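Local coordinates for protein aldehyde dehydrogenase (Staphylococcus aureus, PDB 6K10) that oxidises the carotenoid aldehyde 4,4'-diaponeurosporen-4-al to 4,4'-diaponeurosporenoic acid with NAD+, a step in staphyloxanthin biosynthesis, at residues 118-123 and 192-197; 255-260 and 347-352; 188-193 and 211-216. The protein carries 1 engineered substitution. All coordinates share one frame; numbering follows the deposited sequence.

Interaction 1. Residues 118-123 and 192-197; sequences IAPFNY and FFTGSE
I118 is gripped through both of its backbone polar atoms by the strand that ends at T194. Its N-H donates a hydrogen bond to F192 O at 2.8 Å, with an N-H...O angle of 166°. Its carbonyl in turn accepts from T194 N at 3.2 Å. The same oxygen takes a second bond from a water that donates to I118 O at 2.8 Å and accepts from T194 OG1, so one solvent molecule bridges the backbone of one segment to a hydroxyl of the other. With chi1 -58°, T194 OG1 lies anti to its own carbonyl carbon and beside the backbone N, which turns the hydroxyl to the water while CG2 is left to face P120.

Packing follows at two places. I118 and F193 form a parallel bridge and send their side chains to the same face of the sheet; there I118 CG2 comes near the plane of the F193 ring, meeting its rim at CD1, 3.7 Å away. Farther along, P120 CD and CG lie against the T194 carbonyl, and the apolar touch is P120 CD on T194 CB at 3.8 Å. Next to it, P120 CB faces G195 CA at 4.2 Å. Beneath I118 and F193 runs helix 197-209, whose V203 touches both side chains; S196 caps its start through V199 N.

T194 also touches E217, a predicted active-site residue, with its side chain. The pairing is that of two parallel strand ends in the Rossmann-like alpha/beta sheet of the aldehyde dehydrogenase fold. The loops leaving the C-terminal ends of these strands lie next to the predicted catalytic E217 and, as in other aldehyde dehydrogenases, probably border the NAD pocket.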
loop_
_atom_site.group_PDB
_atom_site.type_symbol
_atom_site.label_atom_id
_atom_site.label_comp_id
_atom_site.label_asym_id
_atom_site.label_seq_id
_atom_site.Cartn_x
_atom_site.Cartn_y
_atom_site.Cartn_z
ATOM N N ILE A 118 0.492 -9.715 -13.738
ATOM C CA ILE A 118 1.242 -9.557 -14.981
ATOM C C ILE A 118 2.697 -9.901 -14.701
ATOM O O ILE A 118 3.301 -9.354 -13.773
ATOM C CB ILE A 118 1.120 -8.127 -15.540
ATOM C CG1 ILE A 118 -0.343 -7.764 -15.792
ATOM C CG2 ILE A 118 1.942 -7.975 -16.813
ATOM C CD1 ILE A 118 -0.570 -6.273 -15.976
ATOM N N ALA A 119 3.264 -10.794 -15.510
ATOM C CA ALA A 119 4.629 -11.231 -15.274
ATOM C C ALA A 119 5.499 -11.029 -16.506
ATOM O O ALA A 119 5.036 -11.240 -17.629
ATOM C CB ALA A 119 4.671 -12.703 -14.867
ATOM N N PRO A 120 6.769 -10.643 -16.326
ATOM C CA PRO A 120 7.648 -10.411 -17.475
ATOM C C PRO A 120 8.406 -11.663 -17.889
ATOM O O PRO A 120 8.097 -12.762 -17.419
ATOM C CB PRO A 120 8.595 -9.326 -16.959
ATOM C CG PRO A 120 8.751 -9.677 -15.511
ATOM C CD PRO A 120 7.433 -10.285 -15.061
ATOM N N PHE A 121 9.409 -11.510 -18.755
ATOM C CA PHE A 121 10.081 -12.641 -19.383
ATOM C C PHE A 121 11.242 -13.213 -18.577
ATOM O O PHE A 121 11.637 -14.355 -18.839
ATOM C CB PHE A 121 10.605 -12.236 -20.773
ATOM C CG PHE A 121 11.816 -11.325 -20.727
ATOM C CD1 PHE A 121 13.092 -11.842 -20.558
ATOM C CD2 PHE A 121 11.679 -9.960 -20.886
ATOM C CE1 PHE A 121 14.197 -11.017 -20.513
ATOM C CE2 PHE A 121 12.786 -9.130 -20.856
ATOM C CZ PHE A 121 14.048 -9.661 -20.673
ATOM N N ASN A 122 11.828 -12.454 -17.645
ATOM C CA ASN A 122 13.155 -12.811 -17.151
ATOM C C ASN A 122 13.128 -13.923 -16.108
ATOM O O ASN A 122 13.999 -14.799 -16.125
ATOM C CB ASN A 122 13.869 -11.566 -16.611
ATOM C CG ASN A 122 13.117 -10.883 -15.487
ATOM O OD1 ASN A 122 11.897 -10.747 -15.526
ATOM N ND2 ASN A 122 13.855 -10.428 -14.478
ATOM N N TYR A 123 12.164 -13.908 -15.192
ATOM C CA TYR A 123 11.869 -15.054 -14.336
ATOM C C TYR A 123 10.401 -15.388 -14.564
ATOM O O TYR A 123 9.547 -15.157 -13.698
ATOM C CB TYR A 123 12.181 -14.775 -12.869
ATOM C CG TYR A 123 13.657 -14.548 -12.626
ATOM C CD1 TYR A 123 14.234 -13.308 -12.867
ATOM C CD2 TYR A 123 14.476 -15.577 -12.181
ATOM C CE1 TYR A 123 15.581 -13.095 -12.659
ATOM C CE2 TYR A 123 15.826 -15.372 -11.967
ATOM C CZ TYR A 123 16.373 -14.129 -12.209
ATOM O OH TYR A 123 17.717 -13.918 -12.001
ATOM N N PHE A 192 -1.352 -6.619 -9.889
ATOM C CA PHE A 192 0.035 -6.875 -9.513
ATOM C C PHE A 192 0.859 -6.947 -10.788
ATOM O O PHE A 192 0.576 -7.776 -11.656
ATOM C CB PHE A 192 0.156 -8.173 -8.698
ATOM C CG PHE A 192 1.531 -8.406 -8.118
ATOM C CD1 PHE A 192 2.598 -8.773 -8.930
ATOM C CD2 PHE A 192 1.756 -8.257 -6.762
ATOM C CE1 PHE A 192 3.854 -8.981 -8.399
ATOM C CE2 PHE A 192 3.016 -8.468 -6.227
ATOM C CZ PHE A 192 4.064 -8.831 -7.047
ATOM N N PHE A 193 1.874 -6.088 -10.897
ATOM C CA PHE A 193 2.660 -5.957 -12.117
ATOM C C PHE A 193 4.151 -5.977 -11.810
ATOM O O PHE A 193 4.616 -5.241 -10.936
ATOM C CB PHE A 193 2.300 -4.670 -12.868
ATOM C CG PHE A 193 3.274 -4.325 -13.959
ATOM C CD1 PHE A 193 3.130 -4.859 -15.224
ATOM C CD2 PHE A 193 4.337 -3.464 -13.720
ATOM C CE1 PHE A 193 4.023 -4.556 -16.224
ATOM C CE2 PHE A 193 5.235 -3.161 -14.717
ATOM C CZ PHE A 193 5.076 -3.700 -15.975
ATOM N N THR A 194 4.892 -6.806 -12.545
ATOM C CA THR A 194 6.349 -6.774 -12.578
ATOM C C THR A 194 6.776 -6.582 -14.023
ATOM O O THR A 194 6.331 -7.325 -14.904
ATOM C CB THR A 194 6.965 -8.065 -12.020
ATOM O OG1 THR A 194 6.514 -8.274 -10.677
ATOM C CG2 THR A 194 8.490 -7.990 -12.020
ATOM N N GLY A 195 7.617 -5.585 -14.264
ATOM C CA GLY A 195 8.109 -5.352 -15.614
ATOM C C GLY A 195 8.789 -4.006 -15.752
ATOM O O GLY A 195 9.334 -3.464 -14.782
ATOM N N SER A 196 8.746 -3.473 -16.977
ATOM C CA SER A 196 9.469 -2.254 -17.310
ATOM C C SER A 196 8.733 -1.023 -16.797
ATOM O O SER A 196 7.518 -1.041 -16.572
ATOM C CB SER A 196 9.668 -2.150 -18.820
ATOM O OG SER A 196 8.455 -1.850 -19.501
ATOM N N GLU A 197 9.498 0.060 -16.621
ATOM C CA GLU A 197 8.892 1.332 -16.252
ATOM C C GLU A 197 7.854 1.771 -17.279
ATOM O O GLU A 197 6.784 2.268 -16.908
ATOM C CB GLU A 197 9.975 2.392 -16.078
HETATM O O HOH W 1 4.614 -10.347 -11.499
#

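Interaction 2. Residues 255-260 and 347-352; sequences DYILVH and PILPIL
I257 meets L349 and I351 from the facing strand, while its backbone takes part in two of the three hydrogen bonds that join the strands. I257 N donates to P350 O, L352 N to I257 O, and V259 N to L352 O, all at 2.8 to 2.9 Å. This alternation is the signature of parallel pairing, and the segment axes diverge by 27°.

Around the bonds the side chains sort onto two faces. On that of I257 and I351, I257 CD1 reaches L349 CD2 at 3.6 Å, and V259 CG1 touches I351 CG2 at the same distance. L349 has CG anti to its backbone N (chi1 -173°), which swings its methyls back to I257. The other face carries L258 and L352, with L258 CD2 against L352 CB at 4.0 Å; Y256 CB rests on P350 CG at 3.7 Å.

D255, next to Y256, has its carboxylate held by a salt bridge to K221 and by I344 N. Helix 264-279 packs on the I257 and I351 face through L267 and I268, helix 357-365 covers the L258 and L352 face through F363, and strand 223-226 flanks strand 256-260.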
loop_
_atom_site.group_PDB
_atom_site.type_symbol
_atom_site.label_atom_id
_atom_site.label_comp_id
_atom_site.label_asym_id
_atom_site.label_seq_id
_atom_site.Cartn_x
_atom_site.Cartn_y
_atom_site.Cartn_z
ATOM N N ASP A 255 23.706 -3.258 -11.907
ATOM C CA ASP A 255 23.709 -2.619 -13.215
ATOM C C ASP A 255 25.077 -2.026 -13.533
ATOM O O ASP A 255 25.643 -2.309 -14.591
ATOM C CB ASP A 255 22.623 -1.542 -13.292
ATOM C CG ASP A 255 22.489 -0.958 -14.687
ATOM O OD1 ASP A 255 23.272 -0.050 -15.039
ATOM O OD2 ASP A 255 21.608 -1.433 -15.442
ATOM N N TYR A 256 25.625 -1.224 -12.624
ATOM C CA TYR A 256 26.928 -0.603 -12.818
ATOM C C TYR A 256 27.666 -0.547 -11.491
ATOM O O TYR A 256 27.075 -0.715 -10.424
ATOM C CB TYR A 256 26.796 0.802 -13.437
ATOM C CG TYR A 256 26.055 1.792 -12.561
ATOM C CD1 TYR A 256 24.675 1.924 -12.644
ATOM C CD2 TYR A 256 26.737 2.609 -11.664
ATOM C CE1 TYR A 256 23.991 2.825 -11.856
ATOM C CE2 TYR A 256 26.060 3.518 -10.866
ATOM C CZ TYR A 256 24.686 3.622 -10.967
ATOM O OH TYR A 256 24.004 4.524 -10.180
ATOM N N ILE A 257 28.969 -0.293 -11.571
ATOM C CA ILE A 257 29.844 -0.263 -10.406
ATOM C C ILE A 257 30.421 1.140 -10.251
ATOM O O ILE A 257 30.893 1.735 -11.225
ATOM C CB ILE A 257 30.969 -1.310 -10.516
ATOM C CG1 ILE A 257 30.377 -2.715 -10.661
ATOM C CG2 ILE A 257 31.917 -1.222 -9.312
ATOM C CD1 ILE A 257 31.379 -3.859 -10.494
ATOM N N LEU A 258 30.353 1.670 -9.033
ATOM C CA LEU A 258 31.102 2.848 -8.612
ATOM C C LEU A 258 32.176 2.339 -7.663
ATOM O O LEU A 258 31.866 1.933 -6.538
ATOM C CB LEU A 258 30.195 3.867 -7.923
ATOM C CG LEU A 258 29.223 4.654 -8.797
ATOM C CD1 LEU A 258 28.153 5.278 -7.924
ATOM C CD2 LEU A 258 29.941 5.726 -9.611
ATOM N N VAL A 259 33.426 2.320 -8.127
ATOM C CA VAL A 259 34.540 1.793 -7.346
ATOM C C VAL A 259 35.506 2.929 -7.039
ATOM O O VAL A 259 35.739 3.801 -7.881
ATOM C CB VAL A 259 35.259 0.633 -8.075
ATOM C CG1 VAL A 259 35.885 1.092 -9.393
ATOM C CG2 VAL A 259 36.308 -0.014 -7.173
ATOM N N HIS A 260 36.049 2.930 -5.824
ATOM C CA HIS A 260 37.042 3.933 -5.477
ATOM C C HIS A 260 38.268 3.782 -6.369
ATOM O O HIS A 260 38.707 2.668 -6.670
ATOM C CB HIS A 260 37.439 3.819 -4.005
ATOM C CG HIS A 260 38.282 4.963 -3.529
ATOM N ND1 HIS A 260 39.656 4.973 -3.643
ATOM C CD2 HIS A 260 37.943 6.144 -2.961
ATOM C CE1 HIS A 260 40.128 6.106 -3.153
ATOM N NE2 HIS A 260 39.109 6.835 -2.734
ATOM N N PRO A 347 24.399 -8.977 -19.570
ATOM C CA PRO A 347 25.706 -9.297 -18.981
ATOM C C PRO A 347 26.807 -8.305 -19.353
ATOM O O PRO A 347 27.932 -8.695 -19.690
ATOM C CB PRO A 347 25.991 -10.688 -19.537
ATOM C CG PRO A 347 25.372 -10.646 -20.903
ATOM C CD PRO A 347 24.162 -9.739 -20.810
ATOM N N ILE A 348 26.491 -7.017 -19.300
ATOM C CA ILE A 348 27.464 -5.949 -19.481
ATOM C C ILE A 348 27.567 -5.197 -18.164
ATOM O O ILE A 348 26.552 -4.733 -17.629
ATOM C CB ILE A 348 27.065 -5.001 -20.626
ATOM C CG1 ILE A 348 26.818 -5.789 -21.913
ATOM C CG2 ILE A 348 28.146 -3.959 -20.840
ATOM C CD1 ILE A 348 26.342 -4.933 -23.068
ATOM N N LEU A 349 28.784 -5.077 -17.640
ATOM C CA LEU A 349 29.011 -4.463 -16.331
ATOM C C LEU A 349 29.957 -3.278 -16.458
ATOM O O LEU A 349 31.188 -3.460 -16.491
ATOM C CB LEU A 349 29.566 -5.492 -15.348
ATOM C CG LEU A 349 29.684 -5.035 -13.893
ATOM C CD1 LEU A 349 28.319 -4.645 -13.339
ATOM C CD2 LEU A 349 30.311 -6.135 -13.058
ATOM N N PRO A 350 29.439 -2.054 -16.539
ATOM C CA PRO A 350 30.316 -0.879 -16.608
ATOM C C PRO A 350 30.878 -0.532 -15.239
ATOM O O PRO A 350 30.210 -0.678 -14.213
ATOM C CB PRO A 350 29.387 0.229 -17.118
ATOM C CG PRO A 350 28.016 -0.218 -16.740
ATOM C CD PRO A 350 28.022 -1.715 -16.743
ATOM N N ILE A 351 32.118 -0.053 -15.237
ATOM C CA ILE A 351 32.842 0.269 -14.012
ATOM C C ILE A 351 33.243 1.739 -14.070
ATOM O O ILE A 351 34.007 2.144 -14.955
ATOM C CB ILE A 351 34.068 -0.637 -13.829
ATOM C CG1 ILE A 351 33.625 -2.096 -13.680
ATOM C CG2 ILE A 351 34.895 -0.199 -12.631
ATOM C CD1 ILE A 351 34.749 -3.094 -13.812
ATOM N N LEU A 352 32.720 2.530 -13.137
ATOM C CA LEU A 352 33.042 3.944 -13.010
ATOM C C LEU A 352 33.798 4.177 -11.708
ATOM O O LEU A 352 33.565 3.491 -10.710
ATOM C CB LEU A 352 31.779 4.816 -13.025
ATOM C CG LEU A 352 30.860 4.853 -14.252
ATOM C CD1 LEU A 352 29.987 3.607 -14.357
ATOM C CD2 LEU A 352 29.998 6.110 -14.221
#

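Interaction 3. Residues 188-193 and 211-216; sequences FDYVFF and LVPVTL
Y190 and T215 are joined by a hydrogen bond between their hydroxyls, OH to OG1 at 2.7 Å, in the close-packed half of this contact. Y190 has CG anti to its backbone N (chi1 -156°), which lays the ring across the neighbouring strand. One ring face receives P213 O, 3.8 Å above the plane and over its centre; T215 OG1 approaches at the edge, in plane. P213 CG adds an apolar touch on Y190 CD2 at 3.6 Å. T215 turns its methyl the other way, and CG2 packs on F192 CE2 at 3.7 Å, the two side chains lying alongside each other. T430 of helix 425-430 touches Y190, F192 and T215.

The backbones beneath are parallel to within 5° and joined by three hydrogen bonds, V191 N to P213 O, T215 N to V191 O and F193 N to T215 O. On the face of V191, V214, F193 and L216, V191 CB and V214 CG1 are 4.1 Å apart and F193 CB and L216 CD2 are 4.0 Å apart, while V191 CG2 reaches V212 CG1 at 3.7 Å. Helix 197-209 backs that face, with V203 on V191 and V199 on F193.

The solvent side lies at D189, P213 and V214, which are partly exposed; D189 binds T114 N through its carboxylate. Beside it V212 CG2 makes a close buried contact with F188 O (3.2 Å), next to the subunit interface, where V212 O accepts a hydrogen bond from Y204 of the second subunit. L211, at positive phi, ends helix 197-209 in a Schellman motif just before the second strand of this beta-alpha-beta crossover. The chemistry implies a polar link set among buried rings: one bond joins the two oxygens, and either hydroxyl could donate.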
loop_
_atom_site.group_PDB
_atom_site.type_symbol
_atom_site.label_atom_id
_atom_site.label_comp_id
_atom_site.label_asym_id
_atom_site.label_seq_id
_atom_site.Cartn_x
_atom_site.Cartn_y
_atom_site.Cartn_z
ATOM N N PHE A 188 -10.670 -4.839 -12.192
ATOM C CA PHE A 188 -10.104 -5.780 -11.239
ATOM C C PHE A 188 -10.101 -5.168 -9.841
ATOM O O PHE A 188 -10.094 -3.948 -9.668
ATOM C CB PHE A 188 -8.675 -6.159 -11.633
ATOM C CG PHE A 188 -8.589 -7.194 -12.721
ATOM C CD1 PHE A 188 -8.611 -8.545 -12.414
ATOM C CD2 PHE A 188 -8.467 -6.814 -14.046
ATOM C CE1 PHE A 188 -8.522 -9.499 -13.411
ATOM C CE2 PHE A 188 -8.378 -7.764 -15.048
ATOM C CZ PHE A 188 -8.405 -9.107 -14.730
ATOM N N ASP A 189 -10.106 -6.033 -8.830
ATOM C CA ASP A 189 -10.023 -5.566 -7.454
ATOM C C ASP A 189 -8.589 -5.328 -6.998
ATOM O O ASP A 189 -8.382 -4.676 -5.968
ATOM C CB ASP A 189 -10.719 -6.559 -6.518
ATOM C CG ASP A 189 -12.177 -6.778 -6.888
ATOM O OD1 ASP A 189 -12.973 -5.826 -6.747
ATOM O OD2 ASP A 189 -12.526 -7.896 -7.324
ATOM N N TYR A 190 -7.603 -5.831 -7.740
ATOM C CA TYR A 190 -6.200 -5.554 -7.476
ATOM C C TYR A 190 -5.403 -5.893 -8.727
ATOM O O TYR A 190 -5.756 -6.816 -9.467
ATOM C CB TYR A 190 -5.678 -6.353 -6.274
ATOM C CG TYR A 190 -4.477 -5.725 -5.612
ATOM C CD1 TYR A 190 -3.195 -5.954 -6.093
ATOM C CD2 TYR A 190 -4.625 -4.895 -4.509
ATOM C CE1 TYR A 190 -2.093 -5.374 -5.493
ATOM C CE2 TYR A 190 -3.531 -4.313 -3.900
ATOM C CZ TYR A 190 -2.268 -4.555 -4.394
ATOM O OH TYR A 190 -1.183 -3.969 -3.783
ATOM N N VAL A 191 -4.332 -5.139 -8.964
ATOM C CA VAL A 191 -3.434 -5.386 -10.087
ATOM C C VAL A 191 -2.012 -5.513 -9.559
ATOM O O VAL A 191 -1.527 -4.620 -8.858
ATOM C CB VAL A 191 -3.519 -4.268 -11.145
ATOM C CG1 VAL A 191 -2.455 -4.472 -12.206
ATOM C CG2 VAL A 191 -4.902 -4.243 -11.776
ATOM N N PHE A 192 -1.352 -6.619 -9.889
ATOM C CA PHE A 192 0.035 -6.875 -9.513
ATOM C C PHE A 192 0.859 -6.947 -10.788
ATOM O O PHE A 192 0.576 -7.776 -11.656
ATOM C CB PHE A 192 0.156 -8.173 -8.698
ATOM C CG PHE A 192 1.531 -8.406 -8.118
ATOM C CD1 PHE A 192 2.598 -8.773 -8.930
ATOM C CD2 PHE A 192 1.756 -8.257 -6.762
ATOM C CE1 PHE A 192 3.854 -8.981 -8.399
ATOM C CE2 PHE A 192 3.016 -8.468 -6.227
ATOM C CZ PHE A 192 4.064 -8.831 -7.047
ATOM N N PHE A 193 1.874 -6.088 -10.897
ATOM C CA PHE A 193 2.660 -5.957 -12.117
ATOM C C PHE A 193 4.151 -5.977 -11.810
ATOM O O PHE A 193 4.616 -5.241 -10.936
ATOM C CB PHE A 193 2.300 -4.670 -12.868
ATOM C CG PHE A 193 3.274 -4.325 -13.959
ATOM C CD1 PHE A 193 3.130 -4.859 -15.224
ATOM C CD2 PHE A 193 4.337 -3.464 -13.720
ATOM C CE1 PHE A 193 4.023 -4.556 -16.224
ATOM C CE2 PHE A 193 5.235 -3.161 -14.717
ATOM C CZ PHE A 193 5.076 -3.700 -15.975
ATOM N N LEU A 211 -10.025 3.359 -10.062
ATOM C CA LEU A 211 -9.746 3.362 -8.622
ATOM C C LEU A 211 -9.235 1.999 -8.148
ATOM O O LEU A 211 -9.584 1.531 -7.065
ATOM C CB LEU A 211 -10.976 3.786 -7.816
ATOM C CG LEU A 211 -11.465 5.226 -7.990
ATOM C CD1 LEU A 211 -12.737 5.468 -7.185
ATOM C CD2 LEU A 211 -10.375 6.210 -7.589
ATOM N N VAL A 212 -8.403 1.373 -8.967
ATOM C CA VAL A 212 -7.911 0.015 -8.689
ATOM C C VAL A 212 -6.551 0.147 -7.978
ATOM O O VAL A 212 -5.659 0.809 -8.511
ATOM C CB VAL A 212 -7.775 -0.804 -9.973
ATOM C CG1 VAL A 212 -7.078 -2.119 -9.682
ATOM C CG2 VAL A 212 -9.143 -1.054 -10.585
ATOM N N PRO A 213 -6.389 -0.471 -6.809
ATOM C CA PRO A 213 -5.069 -0.446 -6.161
ATOM C C PRO A 213 -4.102 -1.376 -6.870
ATOM O O PRO A 213 -4.494 -2.372 -7.483
ATOM C CB PRO A 213 -5.372 -0.938 -4.741
ATOM C CG PRO A 213 -6.544 -1.847 -4.921
ATOM C CD PRO A 213 -7.375 -1.229 -6.028
ATOM N N VAL A 214 -2.814 -1.036 -6.794
ATOM C CA VAL A 214 -1.795 -1.770 -7.530
ATOM C C VAL A 214 -0.571 -2.022 -6.664
ATOM O O VAL A 214 -0.319 -1.339 -5.669
ATOM C CB VAL A 214 -1.330 -1.039 -8.810
ATOM C CG1 VAL A 214 -2.509 -0.631 -9.675
ATOM C CG2 VAL A 214 -0.463 0.146 -8.437
ATOM N N THR A 215 0.193 -3.025 -7.078
ATOM C CA THR A 215 1.590 -3.179 -6.710
ATOM C C THR A 215 2.401 -3.192 -7.997
ATOM O O THR A 215 2.077 -3.933 -8.930
ATOM C CB THR A 215 1.825 -4.462 -5.907
ATOM O OG1 THR A 215 1.333 -4.285 -4.572
ATOM C CG2 THR A 215 3.308 -4.795 -5.853
ATOM N N LEU A 216 3.433 -2.355 -8.056
ATOM C CA LEU A 216 4.281 -2.237 -9.235
ATOM C C LEU A 216 5.718 -2.563 -8.855
ATOM O O LEU A 216 6.296 -1.908 -7.982
ATOM C CB LEU A 216 4.195 -0.832 -9.838
ATOM C CG LEU A 216 2.810 -0.249 -10.122
ATOM C CD1 LEU A 216 2.941 1.203 -10.558
ATOM C CD2 LEU A 216 2.053 -1.064 -11.166
#

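How the interactions relate
Interactions 1 and 3 share F192 and F193: strand 190-194 is paired with I118, the end of strand 104-118, in one and with 214-216 in the other, placing it between two parallel neighbours of one sheet. Their centres are about 13 Å apart. Interaction 2 belongs to a different sheet, its centre about 24 Å from that of interaction 1 and about 34 Å from that of interaction 3. All ten of its touching residues are buried, and its side-chain contacts across the strands are apolar. Interaction 1 is partly buried and includes a water bridge to T194, whose side chain lies close to a predicted active-site residue, whereas interaction 3 combines a buried hydroxyl pair with an end that reaches the second subunit.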